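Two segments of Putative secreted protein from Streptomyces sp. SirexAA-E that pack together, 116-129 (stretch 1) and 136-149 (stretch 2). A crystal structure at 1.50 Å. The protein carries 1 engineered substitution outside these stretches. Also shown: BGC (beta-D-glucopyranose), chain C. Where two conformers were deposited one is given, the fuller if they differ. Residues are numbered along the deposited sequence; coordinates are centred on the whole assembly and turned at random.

Stretch 1, residues 116-129: ALNPVNGTNRWAVS
Stretch 2 (136-149) RMHVKGGLNLAPDG

Parallel strands joined by backbone hydrogen bonds leave their side chains free to differentiate the two faces of a sheet, and the pairing of 116-129 with 136-149, burying 916 Å² over both sides, illustrates this well. The paired strands run parallel (phi/psi near -110/130 in 116-129; 123-125 and 142-144 at 28°), Ala116 opposite His138 and Leu117 opposite Val139, then Thr123, Asn124 and Arg125 opposite Gly142, Leu143 and Asn144. The first ladder is Leu117 N to His138 O (2.7 Å) and Lys140 N to Leu117 O (2.8 Å). A type I turn from Pro119 to Gly122 interrupts it; Gly122, at phi/psi 94/-10, occupies a region suited to glycine, and Asn121 (chi1 p) turns OD1 to accept from Thr123 N at 2.9 Å. Pairing resumes with Gly142 N to Gly122 O (2.9 Å), Asn124 N to Gly142 O (2.9 Å), Asn144 N to Asn124 O (2.8 Å) and Trp126 N to Asn144 O (2.9 Å). Gly141 (160/-160) lets the chains close here: a CB would lie 2.4 Å from Gly122 O.

The face of Leu117, Val139, Asn124 and Leu143 is buried and largely apolar. Leu117 (m, t) brings CD1 to 3.7 Å from Met137 CE, whose chain curls through three m torsions. Leu143 (t, p) places CD1 4.1 Å from Trp126 CB. Asn124 (t, chi2 82°) has its amide hydrogen-bonded elsewhere in the structure. Beyond the strands, Ala127 points CB toward Pro147 N (3.4 Å).

The other face carries Ala116, His138, Thr123, Arg125 and Asn144. Thr123 (m) sets CG2 3.7 Å from Asn144 CB. At its polar end, Arg125 extends through t, t, then bends at chi3 (m): NH2 donates to Ala146 O (2.9 Å), NE to glucose O2 (2.9 Å). Asn144 (t, chi2 -12°) accepts from Ala146 N through OD1 (2.9 Å). Its ND2 (3.0 Å) and Arg125 NH2 (2.7 Å) both donate to one water, which donates to Pro147 O (3.0 Å), reconciling two neighbouring donors.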

# COMPACT_ATOMS: atom_id res chain seq x y z
N ALA A 116 -17.83 7.15 8.78
CA ALA A 116 -19.04 6.84 8.03
C ALA A 116 -19.39 8.03 7.13
O ALA A 116 -19.32 9.19 7.58
CB ALA A 116 -20.20 6.51 8.96
N LEU A 117 -19.72 7.76 5.88
CA LEU A 117 -20.01 8.82 4.90
C LEU A 117 -21.43 8.71 4.37
O LEU A 117 -21.89 7.63 3.99
CB LEU A 117 -19.03 8.75 3.72
CG LEU A 117 -17.55 8.73 4.06
CD1 LEU A 117 -16.75 8.65 2.76
CD2 LEU A 117 -17.14 9.95 4.86
N ASN A 118 -22.11 9.85 4.36
CA ASN A 118 -23.44 10.00 3.77
C ASN A 118 -23.30 10.98 2.59
O ASN A 118 -23.56 12.18 2.74
CB ASN A 118 -24.44 10.52 4.82
CG ASN A 118 -25.87 10.59 4.30
OD1 ASN A 118 -26.25 9.88 3.37
ND2 ASN A 118 -26.67 11.44 4.93
N PRO A 119 -22.82 10.49 1.43
CA PRO A 119 -22.39 11.40 0.35
C PRO A 119 -23.53 12.21 -0.25
O PRO A 119 -24.65 11.70 -0.39
CB PRO A 119 -21.77 10.45 -0.69
CG PRO A 119 -22.37 9.11 -0.41
CD PRO A 119 -22.61 9.07 1.08
N VAL A 120 -23.25 13.46 -0.61
CA VAL A 120 -24.31 14.42 -0.93
C VAL A 120 -25.16 14.02 -2.15
O VAL A 120 -26.35 14.30 -2.19
CB VAL A 120 -23.74 15.86 -1.12
CG1 VAL A 120 -22.94 15.97 -2.39
CG2 VAL A 120 -24.86 16.89 -1.11
N ASN A 121 -24.57 13.36 -3.15
CA ASN A 121 -25.38 12.94 -4.30
C ASN A 121 -25.66 11.44 -4.29
O ASN A 121 -26.11 10.87 -5.29
CB ASN A 121 -24.75 13.37 -5.64
CG ASN A 121 -23.54 12.54 -6.06
OD1 ASN A 121 -23.16 11.56 -5.42
ND2 ASN A 121 -22.92 12.93 -7.18
N GLY A 122 -25.38 10.81 -3.15
CA GLY A 122 -25.59 9.38 -3.00
C GLY A 122 -24.35 8.55 -3.29
O GLY A 122 -24.34 7.34 -3.03
N THR A 123 -23.31 9.18 -3.83
CA THR A 123 -22.09 8.47 -4.20
C THR A 123 -20.85 9.24 -3.81
O THR A 123 -20.70 10.41 -4.16
CB THR A 123 -22.04 8.19 -5.73
OG1 THR A 123 -23.19 7.40 -6.10
CG2 THR A 123 -20.78 7.43 -6.11
N ASN A 124 -19.95 8.59 -3.07
CA ASN A 124 -18.67 9.18 -2.72
C ASN A 124 -17.64 8.88 -3.80
O ASN A 124 -17.57 7.75 -4.26
CB ASN A 124 -18.18 8.65 -1.37
CG ASN A 124 -17.05 9.47 -0.80
OD1 ASN A 124 -17.28 10.50 -0.17
ND2 ASN A 124 -15.81 9.02 -1.00
N ARG A 125 -16.83 9.87 -4.19
CA ARG A 125 -15.79 9.64 -5.19
C ARG A 125 -14.40 9.56 -4.56
O ARG A 125 -13.93 10.53 -3.94
CB ARG A 125 -15.79 10.73 -6.27
CG ARG A 125 -14.80 10.45 -7.39
CD ARG A 125 -14.54 11.67 -8.27
NE ARG A 125 -15.79 12.31 -8.69
CZ ARG A 125 -16.53 11.90 -9.71
NH1 ARG A 125 -17.65 12.55 -10.02
NH2 ARG A 125 -16.17 10.84 -10.42
N TRP A 126 -13.75 8.41 -4.73
CA TRP A 126 -12.39 8.17 -4.23
C TRP A 126 -11.52 7.75 -5.42
O TRP A 126 -11.19 6.57 -5.59
CB TRP A 126 -12.40 7.11 -3.11
CG TRP A 126 -11.10 6.83 -2.39
CD1 TRP A 126 -10.32 5.71 -2.52
CD2 TRP A 126 -10.44 7.67 -1.43
NE1 TRP A 126 -9.22 5.80 -1.70
CE2 TRP A 126 -9.27 7.00 -1.02
CE3 TRP A 126 -10.73 8.92 -0.87
CZ2 TRP A 126 -8.38 7.53 -0.08
CZ3 TRP A 126 -9.85 9.45 0.07
CH2 TRP A 126 -8.68 8.76 0.45
N ALA A 127 -11.17 8.72 -6.26
CA ALA A 127 -10.52 8.43 -7.54
C ALA A 127 -9.00 8.48 -7.39
O ALA A 127 -8.35 9.46 -7.76
CB ALA A 127 -10.99 9.40 -8.61
N VAL A 128 -8.45 7.39 -6.86
CA VAL A 128 -7.05 7.35 -6.47
C VAL A 128 -6.26 6.37 -7.31
O VAL A 128 -6.84 5.49 -7.99
CB VAL A 128 -6.91 6.95 -5.00
CG1 VAL A 128 -7.59 7.99 -4.11
CG2 VAL A 128 -7.51 5.57 -4.75
N SER A 129 -4.94 6.50 -7.29
CA SER A 129 -4.10 5.40 -7.75
C SER A 129 -3.38 4.80 -6.55
O SER A 129 -4.02 4.56 -5.52
CB SER A 129 -3.15 5.87 -8.85
OG SER A 129 -3.94 6.15 -10.01
N ARG A 136 -11.67 0.63 6.99
CA ARG A 136 -12.61 0.78 8.10
C ARG A 136 -13.59 1.93 7.83
O ARG A 136 -13.88 2.74 8.70
CB ARG A 136 -11.86 1.00 9.43
CG ARG A 136 -12.63 0.63 10.70
CD ARG A 136 -11.83 0.99 11.96
NE ARG A 136 -12.52 0.65 13.20
CZ ARG A 136 -12.47 -0.54 13.78
NH1 ARG A 136 -13.13 -0.76 14.91
NH2 ARG A 136 -11.75 -1.51 13.23
N MET A 137 -14.09 1.98 6.60
CA MET A 137 -15.03 3.01 6.18
C MET A 137 -16.43 2.44 6.07
O MET A 137 -16.61 1.29 5.67
CB MET A 137 -14.61 3.61 4.83
CG MET A 137 -13.24 4.28 4.85
SD MET A 137 -13.17 5.82 5.80
CE MET A 137 -14.14 6.92 4.76
N HIS A 138 -17.44 3.26 6.39
CA HIS A 138 -18.82 2.89 6.10
C HIS A 138 -19.42 3.91 5.14
O HIS A 138 -19.70 5.04 5.54
CB HIS A 138 -19.68 2.83 7.37
CG HIS A 138 -21.08 2.36 7.11
ND1 HIS A 138 -22.13 2.63 7.97
CD2 HIS A 138 -21.61 1.67 6.07
CE1 HIS A 138 -23.24 2.10 7.47
NE2 HIS A 138 -22.95 1.52 6.32
N VAL A 139 -19.61 3.51 3.89
CA VAL A 139 -20.22 4.43 2.92
C VAL A 139 -21.70 4.11 2.80
O VAL A 139 -22.08 3.02 2.35
CB VAL A 139 -19.55 4.35 1.53
CG1 VAL A 139 -20.16 5.38 0.60
CG2 VAL A 139 -18.04 4.58 1.66
N LYS A 140 -22.54 5.05 3.23
CA LYS A 140 -23.98 4.86 3.18
C LYS A 140 -24.49 5.36 1.83
O LYS A 140 -25.17 6.37 1.73
CB LYS A 140 -24.66 5.58 4.35
CG LYS A 140 -24.08 5.15 5.70
CD LYS A 140 -24.89 5.61 6.89
CE LYS A 140 -24.77 7.10 7.12
NZ LYS A 140 -25.28 7.52 8.46
N GLY A 141 -24.11 4.62 0.79
CA GLY A 141 -24.35 5.02 -0.59
C GLY A 141 -23.38 4.24 -1.46
O GLY A 141 -22.84 3.22 -1.03
N GLY A 142 -23.16 4.74 -2.67
CA GLY A 142 -22.22 4.13 -3.59
C GLY A 142 -20.83 4.71 -3.46
O GLY A 142 -20.62 5.74 -2.80
N LEU A 143 -19.87 4.06 -4.12
CA LEU A 143 -18.49 4.51 -4.12
C LEU A 143 -17.96 4.47 -5.55
O LEU A 143 -17.86 3.40 -6.15
CB LEU A 143 -17.64 3.63 -3.18
CG LEU A 143 -16.16 3.99 -3.02
CD1 LEU A 143 -15.99 5.36 -2.34
CD2 LEU A 143 -15.42 2.91 -2.24
N ASN A 144 -17.67 5.65 -6.09
CA ASN A 144 -17.13 5.79 -7.44
C ASN A 144 -15.61 5.91 -7.36
O ASN A 144 -15.10 6.83 -6.72
CB ASN A 144 -17.74 7.03 -8.12
CG ASN A 144 -17.34 7.18 -9.58
OD1 ASN A 144 -16.44 6.51 -10.08
ND2 ASN A 144 -18.02 8.09 -10.27
N LEU A 145 -14.89 4.99 -8.00
CA LEU A 145 -13.44 4.98 -7.92
C LEU A 145 -12.77 5.70 -9.09
O LEU A 145 -11.54 5.74 -9.18
CB LEU A 145 -12.92 3.54 -7.85
CG LEU A 145 -13.53 2.68 -6.74
CD1 LEU A 145 -12.93 1.27 -6.78
CD2 LEU A 145 -13.30 3.33 -5.38
N ALA A 146 -13.57 6.26 -9.98
CA ALA A 146 -13.03 6.86 -11.21
C ALA A 146 -13.10 8.38 -11.17
O ALA A 146 -14.00 8.95 -10.57
CB ALA A 146 -13.79 6.32 -12.43
N PRO A 147 -12.13 9.05 -11.81
CA PRO A 147 -12.19 10.51 -11.86
C PRO A 147 -13.38 10.97 -12.70
O PRO A 147 -13.87 10.21 -13.54
CB PRO A 147 -10.86 10.89 -12.53
CG PRO A 147 -10.50 9.69 -13.35
CD PRO A 147 -10.96 8.51 -12.54
N ASP A 148 -13.85 12.19 -12.45
CA ASP A 148 -14.90 12.76 -13.27
C ASP A 148 -14.40 12.80 -14.70
O ASP A 148 -13.33 13.36 -14.97
CB ASP A 148 -15.28 14.15 -12.77
CG ASP A 148 -16.58 14.66 -13.35
OD1 ASP A 148 -17.29 13.87 -14.02
OD2 ASP A 148 -16.89 15.84 -13.13
N GLY A 149 -15.15 12.19 -15.61
CA GLY A 149 -14.75 12.11 -17.01
C GLY A 149 -14.24 10.73 -17.40
O GLY A 149 -14.01 10.46 -18.58
C2 BGC C . -17.08 15.17 -6.00
C3 BGC C . -18.48 14.57 -6.06
C4 BGC C . -19.41 15.22 -5.04
C5 BGC C . -19.33 16.74 -5.13
C6 BGC C . -20.10 17.41 -4.00
C1 BGC C . -17.18 16.69 -6.11
O2 BGC C . -16.28 14.67 -7.06
O3 BGC C . -18.38 13.18 -5.82
O4 BGC C . -20.74 14.82 -5.28
O5 BGC C . -17.98 17.17 -5.05
O6 BGC C . -20.38 18.75 -4.33
O HOH W 1 -16.57 9.36 -12.63